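Local coordinates for protein type-iv like pilin ttha1222 (Thermus thermophilus, PDB 5G2F) that is of incompletely understood function but, as a type IV-like competence pilin, probably takes part in DNA uptake during natural transformation, at residues G41-P44 with K45-A49; Y54-A57 with L58-V61. All coordinates share one frame; numbering follows the deposited sequence.

How the contacts relate
Both contacts are local and lie at different ends of the strand 47-54 region in the soluble pilin domain, where helix 3-19 packs against an antiparallel sheet. The centres of contact 1 and contact 2 are about 22 Å apart, on opposite sides of the chain's centre; the nearest atoms of the two contacts are about 10 Å apart. Contact 1 brings the chain into strand 47-54 through a partly buried turn; contact 2 carries it out of that strand and into its neighbour, strand 60-66, mostly at the surface. Apolar packing and one weak arginine bond accompany the turn in contact 1. In contact 2 a side-chain amide does most of the polar work, gripping backbone N-H groups and a carboxylate.

Contact 1 (G41-P44 with K45-A49); sequences GQRP and KTVTA
Arg43 lays the aliphatic part of its side chain across Val47, the two crossing obliquely, and then folds its charged end back to the valine's own carbonyl. The first meeting is between Arg43 CG and Val47 CB at 3.8 Å, followed by Arg43 CD and Val47 CG1 at 3.9 Å, so the methylenes rest against the branch point and one methyl. The arginine runs extended through its first two torsions and bends at chi3 (48°), which helps bring the guanidinium round until Val47 O lies at its edge, close to its plane. There Arg43 NH1 stands 2.7 Å from Val47 O, but the N-H points well off the acceptor (121°), which makes this a weak hydrogen bond despite the short separation. The stronger polar partner is outside the turn: Arg43 NE donates to Leu37 O, and together the two carbonyls probably limit how the guanidinium can turn, Val47 O only weakly.

The backbone alongside makes a type I beta turn from Pro44 to Val47, closed by Val47 N donating to Pro44 O at 3.0 Å. The ring of Pro44, at the first position of the turn, adds two looser apolar contacts, Pro44 CB to Thr46 CG2 at 4.0 Å and Pro44 CD to Val47 CG2 at 4.4 Å. Thr46 is buried, and its hydroxyl is satisfied by a hydrogen bond to Asp67 O.

The turn delivers the chain into strand 47-54, one of the two edge strands within the chain, where Thr48 and Ala49 both face Ser65 of strand 60-66 in a classic beta bulge. Pro44 touches Ala6 and Tyr10 of helix 3-19, Arg43 also reaches Tyr10, and Val47 packs on Leu66, so the turn has its proline against the helix and its valine against strand 60-66.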
loop_
_atom_site.group_PDB
_atom_site.type_symbol
_atom_site.label_atom_id
_atom_site.label_comp_id
_atom_site.label_asym_id
_atom_site.label_seq_id
_atom_site.Cartn_x
_atom_site.Cartn_y
_atom_site.Cartn_z
ATOM N N GLY A 41 -7.145 8.919 -2.360
ATOM C CA GLY A 41 -7.858 9.925 -3.103
ATOM C C GLY A 41 -6.973 10.405 -4.220
ATOM O O GLY A 41 -5.966 9.779 -4.553
ATOM N N GLN A 42 -7.382 11.501 -4.841
ATOM C CA GLN A 42 -6.646 12.061 -5.956
ATOM C C GLN A 42 -5.293 12.573 -5.463
ATOM O O GLN A 42 -5.240 13.369 -4.556
ATOM C CB GLN A 42 -7.459 13.198 -6.561
ATOM C CG GLN A 42 -6.739 13.979 -7.654
ATOM C CD GLN A 42 -6.508 13.193 -8.937
ATOM O OE1 GLN A 42 -7.260 12.262 -9.270
ATOM N NE2 GLN A 42 -5.462 13.574 -9.667
ATOM N N ARG A 43 -4.208 12.107 -6.063
ATOM C CA ARG A 43 -2.861 12.557 -5.710
ATOM C C ARG A 43 -2.389 13.620 -6.709
ATOM O O ARG A 43 -2.309 13.345 -7.904
ATOM C CB ARG A 43 -1.873 11.376 -5.692
ATOM C CG ARG A 43 -0.440 11.806 -5.391
ATOM C CD ARG A 43 0.558 10.658 -5.220
ATOM N NE ARG A 43 0.478 9.663 -6.285
ATOM C CZ ARG A 43 1.034 9.806 -7.480
ATOM N NH1 ARG A 43 1.699 10.903 -7.799
ATOM N NH2 ARG A 43 0.893 8.844 -8.375
ATOM N N PRO A 44 -2.094 14.845 -6.252
ATOM C CA PRO A 44 -1.568 15.840 -7.211
ATOM C C PRO A 44 -0.245 15.371 -7.842
ATOM O O PRO A 44 0.535 14.684 -7.197
ATOM C CB PRO A 44 -1.349 17.104 -6.354
ATOM C CG PRO A 44 -2.131 16.877 -5.102
ATOM C CD PRO A 44 -2.224 15.397 -4.894
ATOM N N LYS A 45 0.019 15.735 -9.090
ATOM C CA LYS A 45 1.170 15.161 -9.791
ATOM C C LYS A 45 2.480 15.679 -9.206
ATOM O O LYS A 45 3.508 15.033 -9.337
ATOM C CB LYS A 45 1.072 15.368 -11.313
ATOM C CG LYS A 45 1.048 16.808 -11.756
ATOM C CD LYS A 45 0.959 16.924 -13.286
ATOM C CE LYS A 45 0.492 18.312 -13.695
ATOM N NZ LYS A 45 1.295 19.363 -13.005
ATOM N N THR A 46 2.440 16.800 -8.488
ATOM C CA THR A 46 3.624 17.267 -7.757
ATOM C C THR A 46 4.165 16.221 -6.763
ATOM O O THR A 46 5.370 16.180 -6.493
ATOM C CB THR A 46 3.397 18.636 -7.041
ATOM O OG1 THR A 46 4.635 19.108 -6.489
ATOM C CG2 THR A 46 2.382 18.542 -5.908
ATOM N N VAL A 47 3.288 15.385 -6.215
ATOM C CA VAL A 47 3.729 14.360 -5.273
ATOM C C VAL A 47 4.314 13.172 -6.031
ATOM O O VAL A 47 3.589 12.400 -6.654
ATOM C CB VAL A 47 2.602 13.879 -4.364
ATOM C CG1 VAL A 47 3.133 12.861 -3.371
ATOM C CG2 VAL A 47 1.977 15.065 -3.624
ATOM N N THR A 48 5.639 13.036 -5.986
ATOM C CA THR A 48 6.314 11.991 -6.731
ATOM C C THR A 48 6.734 10.816 -5.888
ATOM O O THR A 48 7.001 9.744 -6.419
ATOM C CB THR A 48 7.563 12.548 -7.459
ATOM O OG1 THR A 48 8.482 13.104 -6.513
ATOM C CG2 THR A 48 7.165 13.621 -8.435
ATOM N N ALA A 49 6.783 10.996 -4.563
ATOM C CA ALA A 49 7.098 9.906 -3.659
ATOM C C ALA A 49 6.309 10.174 -2.360
ATOM O O ALA A 49 6.048 11.334 -2.030
ATOM C CB ALA A 49 8.583 9.827 -3.366
#

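Contact 2 (Y54-A57 with L58-V61); sequences YLNA and LDYV
The amide of Asn56 meets backbone at its oxygen end and the carboxylate of Asp59 at its nitrogen end. Leu58 N comes to Asn56 OD1 in the carbonyl plane at 2.8 Å, whereas Asp59 N reaches the same oxygen from above that plane at 3.0 Å, so two N-H groups grip one atom. At the other end Asn56 ND2 donates to Asp59 OD2 at 2.9 Å in a nearly straight bond (170°). Asp59 OD2 lies almost in the plane of the amide, yet the carboxylate is approached from above its own plane, the two flat groups being turned 72° from each other. With CG set between its backbone N and carbonyl carbon (chi1 54°), Asn56 brings its amide to the two N-H groups and the carboxylate. An alanine in place of Asp59 would take away the carboxylate, and the NH2 end of the Asn56 amide would probably lose its mate and be held less firmly.

Toward the strands, Leu55 N donates to Asp59 O at 2.9 Å, and Leu55 CD1 touches Val61 CG2 at 3.8 Å. Tyr54 and Tyr60 form an antiparallel non-hydrogen-bonded pair, with Tyr54 CD2 4.0 Å from Tyr60 CB. Both rings turn to the sheet face carrying helix 3-19, where each touches Leu18; their hydroxyls bond to Leu33 O and Glu19 OE2 respectively.

The bond from Leu58 N to Asn56 OD1 defines an Asx turn, here set within the connection of a beta hairpin joining strands 47-54 and 60-66 of the pilin sheet.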
loop_
_atom_site.group_PDB
_atom_site.type_symbol
_atom_site.label_atom_id
_atom_site.label_comp_id
_atom_site.label_asym_id
_atom_site.label_seq_id
_atom_site.Cartn_x
_atom_site.Cartn_y
_atom_site.Cartn_z
ATOM N N TYR A 54 5.683 3.753 10.423
ATOM C CA TYR A 54 5.071 3.581 11.743
ATOM C C TYR A 54 6.149 3.419 12.815
ATOM O O TYR A 54 6.982 2.513 12.730
ATOM C CB TYR A 54 4.093 2.385 11.717
ATOM C CG TYR A 54 3.036 2.522 10.652
ATOM C CD1 TYR A 54 3.277 2.142 9.300
ATOM C CD2 TYR A 54 1.834 3.120 10.938
ATOM C CE1 TYR A 54 2.314 2.315 8.309
ATOM C CE2 TYR A 54 0.862 3.286 9.969
ATOM C CZ TYR A 54 1.089 2.886 8.658
ATOM O OH TYR A 54 0.131 3.086 7.694
ATOM N N LEU A 55 6.162 4.339 13.796
ATOM C CA LEU A 55 7.142 4.352 14.845
ATOM C C LEU A 55 6.747 3.433 15.970
ATOM O O LEU A 55 7.582 3.039 16.777
ATOM C CB LEU A 55 7.323 5.776 15.406
ATOM C CG LEU A 55 7.773 6.794 14.348
ATOM C CD1 LEU A 55 7.729 8.188 14.959
ATOM C CD2 LEU A 55 9.127 6.471 13.765
ATOM N N ASN A 56 5.461 3.130 16.027
ATOM C CA ASN A 56 4.884 2.193 16.988
ATOM C C ASN A 56 3.446 1.962 16.488
ATOM O O ASN A 56 3.112 2.392 15.381
ATOM C CB ASN A 56 4.991 2.757 18.401
ATOM C CG ASN A 56 4.393 4.149 18.525
ATOM O OD1 ASN A 56 3.196 4.339 18.397
ATOM N ND2 ASN A 56 5.254 5.151 18.799
ATOM N N ALA A 57 2.586 1.341 17.275
ATOM C CA ALA A 57 1.198 1.079 16.815
ATOM C C ALA A 57 0.340 2.325 16.704
ATOM O O ALA A 57 -0.708 2.300 16.096
ATOM C CB ALA A 57 0.538 0.086 17.766
ATOM N N LEU A 58 0.750 3.417 17.367
ATOM C CA LEU A 58 -0.050 4.622 17.343
ATOM C C LEU A 58 0.478 5.711 16.392
ATOM O O LEU A 58 -0.321 6.419 15.818
ATOM C CB LEU A 58 -0.133 5.268 18.722
ATOM C CG LEU A 58 -0.837 4.519 19.859
ATOM C CD1 LEU A 58 -0.752 5.374 21.126
ATOM C CD2 LEU A 58 -2.255 4.220 19.473
ATOM N N ASP A 59 1.785 5.848 16.272
ATOM C CA ASP A 59 2.397 7.048 15.709
ATOM C C ASP A 59 2.996 6.751 14.337
ATOM O O ASP A 59 3.675 5.777 14.149
ATOM C CB ASP A 59 3.545 7.614 16.610
ATOM C CG ASP A 59 3.112 7.960 18.020
ATOM O OD1 ASP A 59 1.942 8.404 18.238
ATOM O OD2 ASP A 59 3.999 7.797 18.897
ATOM N N TYR A 60 2.769 7.661 13.405
ATOM C CA TYR A 60 3.315 7.529 12.067
ATOM C C TYR A 60 3.924 8.842 11.599
ATOM O O TYR A 60 3.619 9.928 12.136
ATOM C CB TYR A 60 2.231 7.076 11.044
ATOM C CG TYR A 60 1.017 7.933 10.987
ATOM C CD1 TYR A 60 0.964 9.069 10.179
ATOM C CD2 TYR A 60 -0.071 7.679 11.790
ATOM C CE1 TYR A 60 -0.152 9.881 10.158
ATOM C CE2 TYR A 60 -1.201 8.478 11.746
ATOM C CZ TYR A 60 -1.242 9.563 10.929
ATOM O OH TYR A 60 -2.322 10.426 10.954
ATOM N N VAL A 61 4.732 8.720 10.536
ATOM C CA VAL A 61 5.313 9.835 9.866
ATOM C C VAL A 61 5.081 9.648 8.383
ATOM O O VAL A 61 5.386 8.570 7.839
ATOM C CB VAL A 61 6.837 9.919 10.114
ATOM C CG1 VAL A 61 7.410 11.176 9.483
ATOM C CG2 VAL A 61 7.125 9.952 11.603
#